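Long-range contacts in cell division control protein 73 (Saccharomyces cerevisiae, PDB 3V46), which acts, as a subunit of the PAF1 complex, in RNA polymerase II transcription and transcription-coupled histone modification, and is seen here as its C-terminal Ras-like domain: residues P11-I16 against W85-A90; S24-V29 against S39-P44; K59-I64 against K162-R167; Y119-G124 against K138-K143. All coordinates share one frame; numbering follows the deposited sequence.

Contact 1: P11-I16 against W85-A90; sequences PRKDPI and WDRVVA
Arg-87 grips the main-chain carbonyl of Asp-14 side-on, with two nitrogens on one oxygen: NE and NH2 each donate to Asp-14 O at 2.9 Å. The oxygen lies in the guanidinium plane, and NH2 meets it on a lone pair, whereas NE comes in tilted from the carbonyl plane. A bend at chi3 (59°) turns NE toward this oxygen. Two backbone bonds continue the contact as a short parallel bridge: Ile-16 N donates to Arg-87 O at 2.9 Å, and Val-89 N to Ile-16 O at 2.9 Å. Aliphatic groups sandwich the guanidinium. Lys-13 CB rests over one face, 3.7 Å from Arg-87 NE, and Ile-16 CD1 covers the opposite face, each offset toward the rim. Farther along, Pro-15 CB touches Val-89 CG1 at 3.7 Å, while Ile-16 CB faces Val-88 CG2 at 4.2 Å. The Pro-15 ring also packs on Ile-68 and Phe-70 of strand 68-73, and Val-88 O accepts a bond from Arg-167 NH1. An alanine in place of Arg-87 would keep CB against Ile-16 CD1 but would probably leave Asp-14 O without both of these donors and Lys-13 CB without the flat group beneath it, freeing the N-terminal approach to the strand to shift. Lys-13 NZ stands 5.2 Å from Arg-87 NH1, two like charges near each other without touching. The chemistry thus implies that a charged side chain, bonded to a neutral carbonyl, extends the pairing of strands 16-18 and 88-92 beyond their regular bridge.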
loop_
_atom_site.group_PDB
_atom_site.type_symbol
_atom_site.label_atom_id
_atom_site.label_comp_id
_atom_site.label_asym_id
_atom_site.label_seq_id
_atom_site.Cartn_x
_atom_site.Cartn_y
_atom_site.Cartn_z
ATOM N N PRO A 11 9.863 16.817 2.211
ATOM C CA PRO A 11 8.425 16.926 1.925
ATOM C C PRO A 11 7.581 17.014 3.201
ATOM O O PRO A 11 7.822 16.266 4.153
ATOM C CB PRO A 11 8.119 15.640 1.149
ATOM C CG PRO A 11 9.213 14.692 1.520
ATOM C CD PRO A 11 10.424 15.523 1.782
ATOM N N ARG A 12 6.602 17.917 3.213
ATOM C CA ARG A 12 5.849 18.200 4.433
ATOM C C ARG A 12 4.350 17.912 4.358
ATOM O O ARG A 12 3.687 17.845 5.397
ATOM C CB ARG A 12 6.048 19.659 4.838
ATOM C CG ARG A 12 7.457 19.987 5.294
ATOM C CD ARG A 12 7.609 21.475 5.514
ATOM N NE ARG A 12 8.980 21.852 5.842
ATOM C CZ ARG A 12 9.389 23.105 6.014
ATOM N NH1 ARG A 12 8.531 24.111 5.888
ATOM N NH2 ARG A 12 10.658 23.354 6.309
ATOM N N LYS A 13 3.802 17.757 3.155
ATOM C CA LYS A 13 2.379 17.445 3.036
ATOM C C LYS A 13 2.192 15.976 3.374
ATOM O O LYS A 13 3.171 15.227 3.413
ATOM C CB LYS A 13 1.841 17.762 1.638
ATOM C CG LYS A 13 1.852 19.247 1.298
ATOM C CD LYS A 13 0.551 19.676 0.629
ATOM C CE LYS A 13 0.591 21.148 0.238
ATOM N NZ LYS A 13 -0.664 21.594 -0.435
ATOM N N ASP A 14 0.957 15.556 3.643
ATOM C CA ASP A 14 0.730 14.165 4.031
ATOM C C ASP A 14 1.027 13.211 2.880
ATOM O O ASP A 14 0.533 13.379 1.761
ATOM C CB ASP A 14 -0.696 13.948 4.534
ATOM C CG ASP A 14 -0.960 14.634 5.866
ATOM O OD1 ASP A 14 0.008 14.936 6.596
ATOM O OD2 ASP A 14 -2.143 14.853 6.193
ATOM N N PRO A 15 1.848 12.194 3.148
ATOM C CA PRO A 15 2.118 11.218 2.090
ATOM C C PRO A 15 0.893 10.360 1.764
ATOM O O PRO A 15 -0.020 10.178 2.582
ATOM C CB PRO A 15 3.243 10.364 2.683
ATOM C CG PRO A 15 3.097 10.511 4.154
ATOM C CD PRO A 15 2.575 11.890 4.388
ATOM N N ILE A 16 0.904 9.805 0.560
ATOM C CA ILE A 16 -0.228 9.070 0.037
ATOM C C ILE A 16 0.153 7.629 -0.277
ATOM O O ILE A 16 1.227 7.362 -0.822
ATOM C CB ILE A 16 -0.749 9.740 -1.243
ATOM C CG1 ILE A 16 -1.166 11.186 -0.937
ATOM C CG2 ILE A 16 -1.901 8.958 -1.827
ATOM C CD1 ILE A 16 -1.441 12.042 -2.165
ATOM N N TRP A 85 1.005 13.714 -7.131
ATOM C CA TRP A 85 1.709 12.486 -7.482
ATOM C C TRP A 85 3.071 12.374 -6.807
ATOM O O TRP A 85 3.539 11.269 -6.547
ATOM C CB TRP A 85 1.842 12.354 -8.999
ATOM C CG TRP A 85 0.563 11.916 -9.587
ATOM C CD1 TRP A 85 -0.349 12.677 -10.262
ATOM C CD2 TRP A 85 0.010 10.601 -9.502
ATOM N NE1 TRP A 85 -1.432 11.906 -10.616
ATOM C CE2 TRP A 85 -1.233 10.627 -10.161
ATOM C CE3 TRP A 85 0.453 9.401 -8.942
ATOM C CZ2 TRP A 85 -2.043 9.503 -10.263
ATOM C CZ3 TRP A 85 -0.352 8.286 -9.047
ATOM C CH2 TRP A 85 -1.579 8.343 -9.713
ATOM N N ASP A 86 3.700 13.506 -6.509
ATOM C CA ASP A 86 4.999 13.491 -5.840
ATOM C C ASP A 86 4.872 13.007 -4.405
ATOM O O ASP A 86 5.878 12.657 -3.777
ATOM C CB ASP A 86 5.632 14.881 -5.830
ATOM C CG ASP A 86 5.971 15.384 -7.210
ATOM O OD1 ASP A 86 6.319 14.556 -8.074
ATOM O OD2 ASP A 86 5.901 16.619 -7.429
ATOM N N ARG A 87 3.640 13.005 -3.888
ATOM C CA ARG A 87 3.355 12.629 -2.506
ATOM C C ARG A 87 3.104 11.136 -2.346
ATOM O O ARG A 87 2.990 10.645 -1.231
ATOM C CB ARG A 87 2.131 13.393 -1.989
ATOM C CG ARG A 87 2.359 14.899 -1.830
ATOM C CD ARG A 87 1.052 15.652 -1.641
ATOM N NE ARG A 87 0.299 15.198 -0.478
ATOM C CZ ARG A 87 -0.933 15.595 -0.184
ATOM N NH1 ARG A 87 -1.554 16.475 -0.959
ATOM N NH2 ARG A 87 -1.548 15.122 0.887
ATOM N N VAL A 88 2.988 10.413 -3.455
ATOM C CA VAL A 88 2.700 8.983 -3.393
ATOM C C VAL A 88 3.972 8.245 -2.985
ATOM O O VAL A 88 4.988 8.313 -3.679
ATOM C CB VAL A 88 2.164 8.465 -4.744
ATOM C CG1 VAL A 88 2.027 6.946 -4.741
ATOM C CG2 VAL A 88 0.821 9.101 -5.061
ATOM N N VAL A 89 3.912 7.565 -1.843
ATOM C CA VAL A 89 5.087 6.907 -1.261
ATOM C C VAL A 89 5.003 5.385 -1.324
ATOM O O VAL A 89 6.012 4.700 -1.181
ATOM C CB VAL A 89 5.332 7.344 0.204
ATOM C CG1 VAL A 89 5.618 8.835 0.276
ATOM C CG2 VAL A 89 4.158 6.983 1.093
ATOM N N ALA A 90 3.805 4.845 -1.540
ATOM C CA ALA A 90 3.638 3.402 -1.679
ATOM C C ALA A 90 2.418 3.110 -2.511
ATOM O O ALA A 90 1.416 3.835 -2.450
ATOM C CB ALA A 90 3.523 2.737 -0.313
#

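Contact 2: S24-V29 against S39-P44; sequences SSILTV and SKYVNP
Ser-25 meets Pro-44 lightly through its carbonyl oxygen, which faces CG of the proline ring. At Ile-26 the contact becomes polar: Tyr-41 OH donates to Ile-26 O at 2.8 Å, the acceptor lying near the ring plane at its edge. The hydroxyl also presses on Ile-26 CB, 3.4 Å from Tyr-41 OH. The tyrosine CG lies anti to the backbone N (chi1 180°), and the ring beyond it brings OH to Ile-26. Asn-31 ND2 is bonded to Ile-26 O as well, and also to Val-42 O, so one amide ties both segments together. Leu-27 sets off away from residues 39-44, yet its CD2 returns to the edge of the tyrosine ring, 3.9 Å from Tyr-41 CE1. Thr-28 closes the series against Pro-44, the two side chains crossing at about a right angle with Thr-28 OG1 3.5 Å from Pro-44 CB. That hydroxyl oxygen is bonded to Ala-30 N, forming an ST turn. A phenylalanine in place of Tyr-41 would probably leave Ile-26 O dependent on Asn-31 and the ring, no longer held at its tip, freer to shift against Leu-27 CD2. The two loops flank helix 32-38 at its start and end. Residues 24-29 belong to the connection between the first strand and first helix, the place of the P-loop in Ras-like GTPases; here it lacks the P-loop glycines, consistent with a Ras-like fold that does not bind GTP.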
loop_
_atom_site.group_PDB
_atom_site.type_symbol
_atom_site.label_atom_id
_atom_site.label_comp_id
_atom_site.label_asym_id
_atom_site.label_seq_id
_atom_site.Cartn_x
_atom_site.Cartn_y
_atom_site.Cartn_z
ATOM N N SER A 24 -9.780 -10.005 -6.458
ATOM C CA SER A 24 -8.826 -10.912 -5.830
ATOM C C SER A 24 -8.035 -10.276 -4.686
ATOM O O SER A 24 -7.301 -10.963 -3.980
ATOM C CB SER A 24 -7.836 -11.402 -6.881
ATOM O OG SER A 24 -7.175 -10.296 -7.479
ATOM N N SER A 25 -8.190 -8.974 -4.495
ATOM C CA SER A 25 -7.370 -8.254 -3.520
ATOM C C SER A 25 -7.564 -8.782 -2.119
ATOM O O SER A 25 -8.693 -8.936 -1.667
ATOM C CB SER A 25 -7.709 -6.771 -3.532
ATOM O OG SER A 25 -7.253 -6.169 -4.730
ATOM N N ILE A 26 -6.468 -9.049 -1.420
ATOM C CA ILE A 26 -6.588 -9.486 -0.033
ATOM C C ILE A 26 -6.526 -8.302 0.930
ATOM O O ILE A 26 -7.059 -8.405 2.028
ATOM C CB ILE A 26 -5.612 -10.639 0.364
ATOM C CG1 ILE A 26 -4.167 -10.170 0.465
ATOM C CG2 ILE A 26 -5.747 -11.816 -0.614
ATOM C CD1 ILE A 26 -3.218 -11.308 0.896
ATOM N N LEU A 27 -5.912 -7.193 0.504
ATOM C CA LEU A 27 -5.914 -5.942 1.267
ATOM C C LEU A 27 -6.567 -4.830 0.448
ATOM O O LEU A 27 -6.231 -4.632 -0.718
ATOM C CB LEU A 27 -4.496 -5.513 1.656
ATOM C CG LEU A 27 -3.785 -6.332 2.729
ATOM C CD1 LEU A 27 -2.345 -5.860 2.910
ATOM C CD2 LEU A 27 -4.535 -6.246 4.045
ATOM N N THR A 28 -7.526 -4.137 1.063
ATOM C CA THR A 28 -8.219 -3.024 0.422
ATOM C C THR A 28 -8.409 -1.908 1.443
ATOM O O THR A 28 -8.080 -2.082 2.612
ATOM C CB THR A 28 -9.594 -3.444 -0.059
ATOM O OG1 THR A 28 -10.458 -3.588 1.075
ATOM C CG2 THR A 28 -9.525 -4.773 -0.810
ATOM N N VAL A 29 -8.951 -0.767 1.030
ATOM C CA VAL A 29 -9.210 0.294 2.012
ATOM C C VAL A 29 -10.164 -0.173 3.110
ATOM O O VAL A 29 -10.183 0.408 4.191
ATOM C CB VAL A 29 -9.765 1.613 1.403
ATOM C CG1 VAL A 29 -8.693 2.346 0.644
ATOM C CG2 VAL A 29 -11.005 1.353 0.537
ATOM N N SER A 39 -2.803 -5.155 13.546
ATOM C CA SER A 39 -2.143 -6.380 13.114
ATOM C C SER A 39 -3.170 -7.492 13.065
ATOM O O SER A 39 -2.898 -8.640 13.422
ATOM C CB SER A 39 -0.993 -6.745 14.045
ATOM O OG SER A 39 -0.062 -5.685 14.123
ATOM N N LYS A 40 -4.364 -7.139 12.604
ATOM C CA LYS A 40 -5.460 -8.089 12.523
ATOM C C LYS A 40 -5.912 -8.174 11.081
ATOM O O LYS A 40 -6.437 -7.211 10.534
ATOM C CB LYS A 40 -6.618 -7.649 13.421
ATOM C CG LYS A 40 -6.300 -7.753 14.909
ATOM C CD LYS A 40 -7.476 -7.338 15.781
ATOM C CE LYS A 40 -7.143 -7.476 17.267
ATOM N NZ LYS A 40 -5.862 -6.801 17.638
ATOM N N TYR A 41 -5.674 -9.322 10.458
ATOM C CA TYR A 41 -6.131 -9.546 9.095
ATOM C C TYR A 41 -7.573 -10.068 9.047
ATOM O O TYR A 41 -7.908 -11.068 9.692
ATOM C CB TYR A 41 -5.227 -10.518 8.325
ATOM C CG TYR A 41 -5.790 -10.671 6.949
ATOM C CD1 TYR A 41 -5.558 -9.705 5.990
ATOM C CD2 TYR A 41 -6.642 -11.724 6.634
ATOM C CE1 TYR A 41 -6.115 -9.787 4.757
ATOM C CE2 TYR A 41 -7.208 -11.819 5.382
ATOM C CZ TYR A 41 -6.944 -10.837 4.456
ATOM O OH TYR A 41 -7.513 -10.903 3.224
ATOM N N VAL A 42 -8.411 -9.399 8.258
ATOM C CA VAL A 42 -9.811 -9.782 8.085
ATOM C C VAL A 42 -10.177 -9.719 6.609
ATOM O O VAL A 42 -9.786 -8.792 5.922
ATOM C CB VAL A 42 -10.743 -8.811 8.841
ATOM C CG1 VAL A 42 -12.203 -9.188 8.636
ATOM C CG2 VAL A 42 -10.389 -8.790 10.320
ATOM N N ASN A 43 -10.922 -10.710 6.131
ATOM C CA ASN A 43 -11.457 -10.711 4.775
ATOM C C ASN A 43 -12.169 -9.397 4.483
ATOM O O ASN A 43 -13.084 -9.020 5.208
ATOM C CB ASN A 43 -12.444 -11.870 4.636
ATOM C CG ASN A 43 -12.936 -12.080 3.208
ATOM O OD1 ASN A 43 -13.083 -11.136 2.434
ATOM N ND2 ASN A 43 -13.214 -13.332 2.862
ATOM N N PRO A 44 -11.762 -8.692 3.418
ATOM C CA PRO A 44 -12.295 -7.343 3.194
ATOM C C PRO A 44 -13.776 -7.299 2.841
ATOM O O PRO A 44 -14.423 -6.272 3.030
ATOM C CB PRO A 44 -11.454 -6.829 2.021
ATOM C CG PRO A 44 -10.982 -8.059 1.328
ATOM C CD PRO A 44 -10.763 -9.063 2.400
#

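Contact 3: K59-I64 against K162-R167; sequences KNFERI and KELISR
Leu-164 projects from the helix as a bump whose CD1 enters the notch formed by Phe-61 CE2 and CZ on one side and Ile-64 CD1 on the other. This branch comes obliquely to the phenylalanine, 3.6 Å from Phe-61 CE2 and 3.8 Å from Phe-61 CZ, and the two side chains cross at about a right angle. The ring is backed by Lys-59 CG, from the end of strand 54-59, over the centre of one face. Ile-64 in turn lies against Leu-164 and Ile-165: its CD1 settles at the base of the leucine, 4.0 Å from Leu-164 CB, while its CG1 lies 4.2 Å from Ile-165 CG1. These two isoleucines slide past each other in opposite directions. Ile-64 CG1 is anti to the carbonyl carbon (chi1 -63°), which directs this branch to the helix. At the outer margin, Ile-165 CD1 reaches Arg-63 CB at 3.9 Å, beneath an arginine chain that runs on outward. Beyond this apolar interlock, Arg-63 N is bonded to Glu-161 OE2, and Phe-70 of strand 68-73 touches both Phe-61 and Leu-164. The packing sets the end of the C-terminal helix 149-166 against the loop joining antiparallel strands 54-59 and 68-73, the beta hairpin characteristic of the Ras-like fold.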
loop_
_atom_site.group_PDB
_atom_site.type_symbol
_atom_site.label_atom_id
_atom_site.label_comp_id
_atom_site.label_asym_id
_atom_site.label_seq_id
_atom_site.Cartn_x
_atom_site.Cartn_y
_atom_site.Cartn_z
ATOM N N LYS A 59 0.966 7.305 12.001
ATOM C CA LYS A 59 2.001 6.406 12.474
ATOM C C LYS A 59 3.119 7.168 13.156
ATOM O O LYS A 59 3.646 8.144 12.620
ATOM C CB LYS A 59 2.582 5.608 11.303
ATOM C CG LYS A 59 3.723 4.659 11.680
ATOM C CD LYS A 59 3.218 3.505 12.527
ATOM C CE LYS A 59 4.319 2.487 12.791
ATOM N NZ LYS A 59 3.864 1.424 13.717
ATOM N N ASN A 60 3.481 6.715 14.350
ATOM C CA ASN A 60 4.664 7.217 15.025
ATOM C C ASN A 60 5.811 6.248 14.735
ATOM O O ASN A 60 5.838 5.125 15.237
ATOM C CB ASN A 60 4.404 7.337 16.526
ATOM C CG ASN A 60 5.512 8.077 17.249
ATOM O OD1 ASN A 60 6.328 7.473 17.945
ATOM N ND2 ASN A 60 5.552 9.399 17.078
ATOM N N PHE A 61 6.730 6.672 13.876
ATOM C CA PHE A 61 7.890 5.864 13.518
ATOM C C PHE A 61 9.032 6.107 14.487
ATOM O O PHE A 61 9.240 7.231 14.956
ATOM C CB PHE A 61 8.384 6.238 12.125
ATOM C CG PHE A 61 7.473 5.825 11.004
ATOM C CD1 PHE A 61 7.459 4.520 10.555
ATOM C CD2 PHE A 61 6.652 6.756 10.378
ATOM C CE1 PHE A 61 6.645 4.137 9.499
ATOM C CE2 PHE A 61 5.836 6.380 9.320
ATOM C CZ PHE A 61 5.828 5.065 8.887
ATOM N N GLU A 62 9.789 5.057 14.772
ATOM C CA GLU A 62 10.948 5.163 15.641
ATOM C C GLU A 62 12.001 6.114 15.100
ATOM O O GLU A 62 12.715 6.759 15.867
ATOM C CB GLU A 62 11.592 3.792 15.804
ATOM C CG GLU A 62 10.735 2.799 16.532
ATOM C CD GLU A 62 11.240 1.390 16.349
ATOM O OE1 GLU A 62 11.263 0.907 15.195
ATOM O OE2 GLU A 62 11.622 0.771 17.355
ATOM N N ARG A 63 12.118 6.190 13.780
ATOM C CA ARG A 63 13.272 6.854 13.182
ATOM C C ARG A 63 12.915 8.152 12.483
ATOM O O ARG A 63 13.746 8.732 11.787
ATOM C CB ARG A 63 14.000 5.886 12.248
ATOM C CG ARG A 63 14.533 4.685 13.010
ATOM C CD ARG A 63 15.341 3.717 12.172
ATOM N NE ARG A 63 15.746 2.576 12.994
ATOM C CZ ARG A 63 16.783 2.579 13.826
ATOM N NH1 ARG A 63 17.542 3.661 13.946
ATOM N NH2 ARG A 63 17.069 1.496 14.536
ATOM N N ILE A 64 11.678 8.607 12.690
ATOM C CA ILE A 64 11.231 9.905 12.208
ATOM C C ILE A 64 10.630 10.633 13.404
ATOM O O ILE A 64 9.813 10.061 14.125
ATOM C CB ILE A 64 10.178 9.749 11.085
ATOM C CG1 ILE A 64 10.804 9.031 9.885
ATOM C CG2 ILE A 64 9.630 11.104 10.663
ATOM C CD1 ILE A 64 9.806 8.644 8.804
ATOM N N LYS A 162 11.785 2.953 5.989
ATOM C CA LYS A 162 13.018 3.034 5.220
ATOM C C LYS A 162 12.783 3.821 3.936
ATOM O O LYS A 162 13.604 4.661 3.533
ATOM C CB LYS A 162 13.478 1.616 4.897
ATOM C CG LYS A 162 14.756 1.503 4.086
ATOM C CD LYS A 162 15.137 0.036 3.885
ATOM C CE LYS A 162 15.002 -0.763 5.187
ATOM N NZ LYS A 162 15.301 -2.212 5.002
ATOM N N GLU A 163 11.652 3.557 3.297
ATOM C CA GLU A 163 11.330 4.232 2.058
ATOM C C GLU A 163 11.119 5.723 2.322
ATOM O O GLU A 163 11.625 6.553 1.576
ATOM C CB GLU A 163 10.103 3.598 1.396
ATOM C CG GLU A 163 9.653 4.259 0.099
ATOM C CD GLU A 163 10.662 4.127 -1.034
ATOM O OE1 GLU A 163 11.614 3.327 -0.912
ATOM O OE2 GLU A 163 10.500 4.833 -2.057
ATOM N N LEU A 164 10.402 6.066 3.393
ATOM C CA LEU A 164 10.164 7.476 3.716
ATOM C C LEU A 164 11.472 8.221 3.972
ATOM O O LEU A 164 11.675 9.334 3.492
ATOM C CB LEU A 164 9.248 7.614 4.929
ATOM C CG LEU A 164 7.814 7.145 4.711
ATOM C CD1 LEU A 164 7.047 7.202 6.012
ATOM C CD2 LEU A 164 7.148 7.999 3.658
ATOM N N ILE A 165 12.365 7.606 4.731
ATOM C CA ILE A 165 13.641 8.234 5.037
ATOM C C ILE A 165 14.414 8.471 3.738
ATOM O O ILE A 165 15.023 9.521 3.554
ATOM C CB ILE A 165 14.432 7.388 6.043
ATOM C CG1 ILE A 165 13.796 7.527 7.431
ATOM C CG2 ILE A 165 15.906 7.818 6.108
ATOM C CD1 ILE A 165 14.257 6.496 8.423
ATOM N N SER A 166 14.347 7.516 2.816
ATOM C CA SER A 166 15.055 7.662 1.546
ATOM C C SER A 166 14.438 8.758 0.678
ATOM O O SER A 166 15.150 9.392 -0.109
ATOM C CB SER A 166 15.115 6.335 0.787
ATOM O OG SER A 166 13.888 6.039 0.148
ATOM N N ARG A 167 13.132 8.995 0.831
ATOM C CA ARG A 167 12.445 10.039 0.063
ATOM C C ARG A 167 12.519 11.392 0.776
ATOM O O ARG A 167 11.917 12.371 0.323
ATOM C CB ARG A 167 10.970 9.688 -0.184
ATOM C CG ARG A 167 10.696 8.340 -0.851
ATOM C CD ARG A 167 10.605 8.411 -2.375
ATOM N NE ARG A 167 9.842 9.559 -2.867
ATOM C CZ ARG A 167 8.591 9.509 -3.325
ATOM N NH1 ARG A 167 7.937 8.360 -3.369
ATOM N NH2 ARG A 167 8.002 10.617 -3.755
#

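Contact 4: Y119-G124 against K138-K143; sequences YFHFAG and KVELDK
CG of His-121 lies between its backbone N and carbonyl carbon (chi1 66°), and the ring it carries meets Glu-140 of the neighbouring strand. Glu-140 CG sits 3.3 Å from His-121 NE2, while the carboxylate plane stands 74° from the imidazole. In Phe-120, CG is instead anti to the carbonyl carbon (chi1 -78°), and Val-139 comes over the ring in a CH-pi contact, its CB 3.9 Å from the Phe-120 centroid. Lys-143 crosses Phe-122 obliquely, with Lys-143 CG 3.4 Å from Phe-122 CB; the lysine's NZ forms a salt bridge with Asp-125.

Four backbone bonds hold the strands in parallel register: Val-139 N to Tyr-119 O at 2.9 Å, His-121 N to Val-139 O at 3.0 Å, Leu-141 N to His-121 O at 3.0 Å, and Ala-123 N to Leu-141 O at 2.8 Å. Past the last of them, a water bridges Ala-123 O and Lys-143 N. On one face, Phe-120 and Leu-141 pack on helices 32-38 and 149-166, Val-139 on Val-152 of the latter, and Phe-122 on Ile-26. Tyr-119, His-121, Lys-138 and Glu-140 occupy the other face. Strand 116-122, helix 129-133 and strand 136-141 make a beta-alpha-beta crossover, which ends the parallel part of this Ras-like sheet at an outermost strand.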
loop_
_atom_site.group_PDB
_atom_site.type_symbol
_atom_site.label_atom_id
_atom_site.label_comp_id
_atom_site.label_asym_id
_atom_site.label_seq_id
_atom_site.Cartn_x
_atom_site.Cartn_y
_atom_site.Cartn_z
ATOM N N TYR A 119 3.061 -6.169 -3.424
ATOM C CA TYR A 119 2.087 -7.124 -3.912
ATOM C C TYR A 119 1.831 -8.140 -2.796
ATOM O O TYR A 119 2.689 -8.952 -2.478
ATOM C CB TYR A 119 2.578 -7.841 -5.177
ATOM C CG TYR A 119 1.598 -8.869 -5.687
ATOM C CD1 TYR A 119 0.464 -8.487 -6.392
ATOM C CD2 TYR A 119 1.806 -10.224 -5.470
ATOM C CE1 TYR A 119 -0.440 -9.411 -6.856
ATOM C CE2 TYR A 119 0.912 -11.164 -5.941
ATOM C CZ TYR A 119 -0.212 -10.752 -6.628
ATOM O OH TYR A 119 -1.102 -11.678 -7.107
ATOM N N PHE A 120 0.652 -8.076 -2.197
ATOM C CA PHE A 120 0.275 -8.987 -1.123
ATOM C C PHE A 120 -0.537 -10.143 -1.687
ATOM O O PHE A 120 -1.407 -9.953 -2.549
ATOM C CB PHE A 120 -0.568 -8.259 -0.062
ATOM C CG PHE A 120 0.230 -7.401 0.880
ATOM C CD1 PHE A 120 0.640 -6.129 0.508
ATOM C CD2 PHE A 120 0.550 -7.861 2.148
ATOM C CE1 PHE A 120 1.359 -5.339 1.387
ATOM C CE2 PHE A 120 1.259 -7.071 3.031
ATOM C CZ PHE A 120 1.673 -5.816 2.647
ATOM N N HIS A 121 -0.254 -11.346 -1.202
ATOM C CA HIS A 121 -0.994 -12.519 -1.631
ATOM C C HIS A 121 -0.931 -13.606 -0.566
ATOM O O HIS A 121 -0.141 -13.527 0.377
ATOM C CB HIS A 121 -0.436 -13.050 -2.950
ATOM C CG HIS A 121 0.955 -13.582 -2.834
ATOM N ND1 HIS A 121 1.236 -14.932 -2.813
ATOM C CD2 HIS A 121 2.145 -12.948 -2.719
ATOM C CE1 HIS A 121 2.540 -15.104 -2.692
ATOM N NE2 HIS A 121 3.114 -13.917 -2.631
ATOM N N PHE A 122 -1.789 -14.601 -0.696
ATOM C CA PHE A 122 -1.793 -15.700 0.253
ATOM C C PHE A 122 -0.715 -16.704 -0.075
ATOM O O PHE A 122 -0.473 -17.018 -1.245
ATOM C CB PHE A 122 -3.144 -16.405 0.276
ATOM C CG PHE A 122 -4.216 -15.629 0.984
ATOM C CD1 PHE A 122 -3.996 -15.127 2.254
ATOM C CD2 PHE A 122 -5.436 -15.406 0.383
ATOM C CE1 PHE A 122 -4.978 -14.415 2.913
ATOM C CE2 PHE A 122 -6.427 -14.691 1.035
ATOM C CZ PHE A 122 -6.196 -14.195 2.299
ATOM N N ALA A 123 -0.077 -17.205 0.974
ATOM C CA ALA A 123 0.856 -18.306 0.859
ATOM C C ALA A 123 0.157 -19.442 0.125
ATOM O O ALA A 123 -0.964 -19.813 0.474
ATOM C CB ALA A 123 1.284 -18.752 2.233
ATOM N N GLY A 124 0.813 -19.978 -0.899
ATOM C CA GLY A 124 0.242 -21.053 -1.689
ATOM C C GLY A 124 -0.239 -20.594 -3.050
ATOM O O GLY A 124 -0.194 -21.350 -4.013
ATOM N N LYS A 138 6.973 -8.580 -2.803
ATOM C CA LYS A 138 5.912 -9.563 -2.660
ATOM C C LYS A 138 5.847 -10.009 -1.206
ATOM O O LYS A 138 6.849 -10.464 -0.640
ATOM C CB LYS A 138 6.175 -10.779 -3.555
ATOM C CG LYS A 138 6.115 -10.506 -5.057
ATOM C CD LYS A 138 7.411 -9.928 -5.610
ATOM C CE LYS A 138 7.262 -9.597 -7.091
ATOM N NZ LYS A 138 8.423 -8.876 -7.655
ATOM N N VAL A 139 4.662 -9.910 -0.609
ATOM C CA VAL A 139 4.479 -10.203 0.802
ATOM C C VAL A 139 3.374 -11.246 0.969
ATOM O O VAL A 139 2.264 -11.072 0.459
ATOM C CB VAL A 139 4.110 -8.919 1.573
ATOM C CG1 VAL A 139 3.961 -9.211 3.056
ATOM C CG2 VAL A 139 5.160 -7.846 1.339
ATOM N N GLU A 140 3.688 -12.331 1.677
ATOM C CA GLU A 140 2.746 -13.431 1.873
ATOM C C GLU A 140 2.037 -13.358 3.219
ATOM O O GLU A 140 2.635 -13.002 4.237
ATOM C CB GLU A 140 3.462 -14.784 1.750
ATOM C CG GLU A 140 3.811 -15.155 0.319
ATOM C CD GLU A 140 4.469 -16.525 0.185
ATOM O OE1 GLU A 140 5.031 -16.799 -0.893
ATOM O OE2 GLU A 140 4.423 -17.320 1.143
ATOM N N LEU A 141 0.750 -13.683 3.199
ATOM C CA LEU A 141 -0.042 -13.881 4.410
ATOM C C LEU A 141 -0.578 -15.307 4.396
ATOM O O LEU A 141 -0.896 -15.838 3.329
ATOM C CB LEU A 141 -1.223 -12.903 4.465
ATOM C CG LEU A 141 -0.893 -11.422 4.555
ATOM C CD1 LEU A 141 -2.180 -10.616 4.510
ATOM C CD2 LEU A 141 -0.116 -11.127 5.821
ATOM N N ASP A 142 -0.676 -15.929 5.569
ATOM C CA ASP A 142 -1.292 -17.249 5.677
ATOM C C ASP A 142 -2.793 -17.110 5.444
ATOM O O ASP A 142 -3.415 -16.178 5.930
ATOM C CB ASP A 142 -1.065 -17.855 7.066
ATOM C CG ASP A 142 0.360 -18.350 7.287
ATOM O OD1 ASP A 142 1.092 -18.615 6.305
ATOM O OD2 ASP A 142 0.735 -18.506 8.473
ATOM N N LYS A 143 -3.382 -18.041 4.711
ATOM C CA LYS A 143 -4.819 -18.023 4.491
ATOM C C LYS A 143 -5.583 -18.264 5.790
ATOM O O LYS A 143 -6.592 -17.613 6.042
ATOM C CB LYS A 143 -5.217 -19.084 3.458
ATOM C CG LYS A 143 -4.544 -18.908 2.112
ATOM C CD LYS A 143 -5.077 -19.895 1.077
ATOM C CE LYS A 143 -4.409 -19.678 -0.272
ATOM N NZ LYS A 143 -4.591 -20.832 -1.194
HETATM O O HOH W 1 -1.712 -20.111 3.330
#

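One mixed sheet, with helix 149-166 packed against it, relates all four contacts. Contact 1 joins strands 16-18 and 88-92 near one end of the domain, and contact 4 pairs 116-122 with the outermost strand 136-141, their centres about 26 Å apart. Contact 3 lies about 12 Å from contact 1, centre to centre, and touches it through Arg-167 and Leu-164. Contact 2, centred about 11 Å from contact 4, packs Ile-26 and Leu-27 onto the phenylalanines of strand 116-122. Along the chain, contact 2 is nested within contact 1 and contact 4 within contact 3, while contacts 1 and 3 cross, so the C-terminal helix ties early and late segments into one compact Ras-like domain.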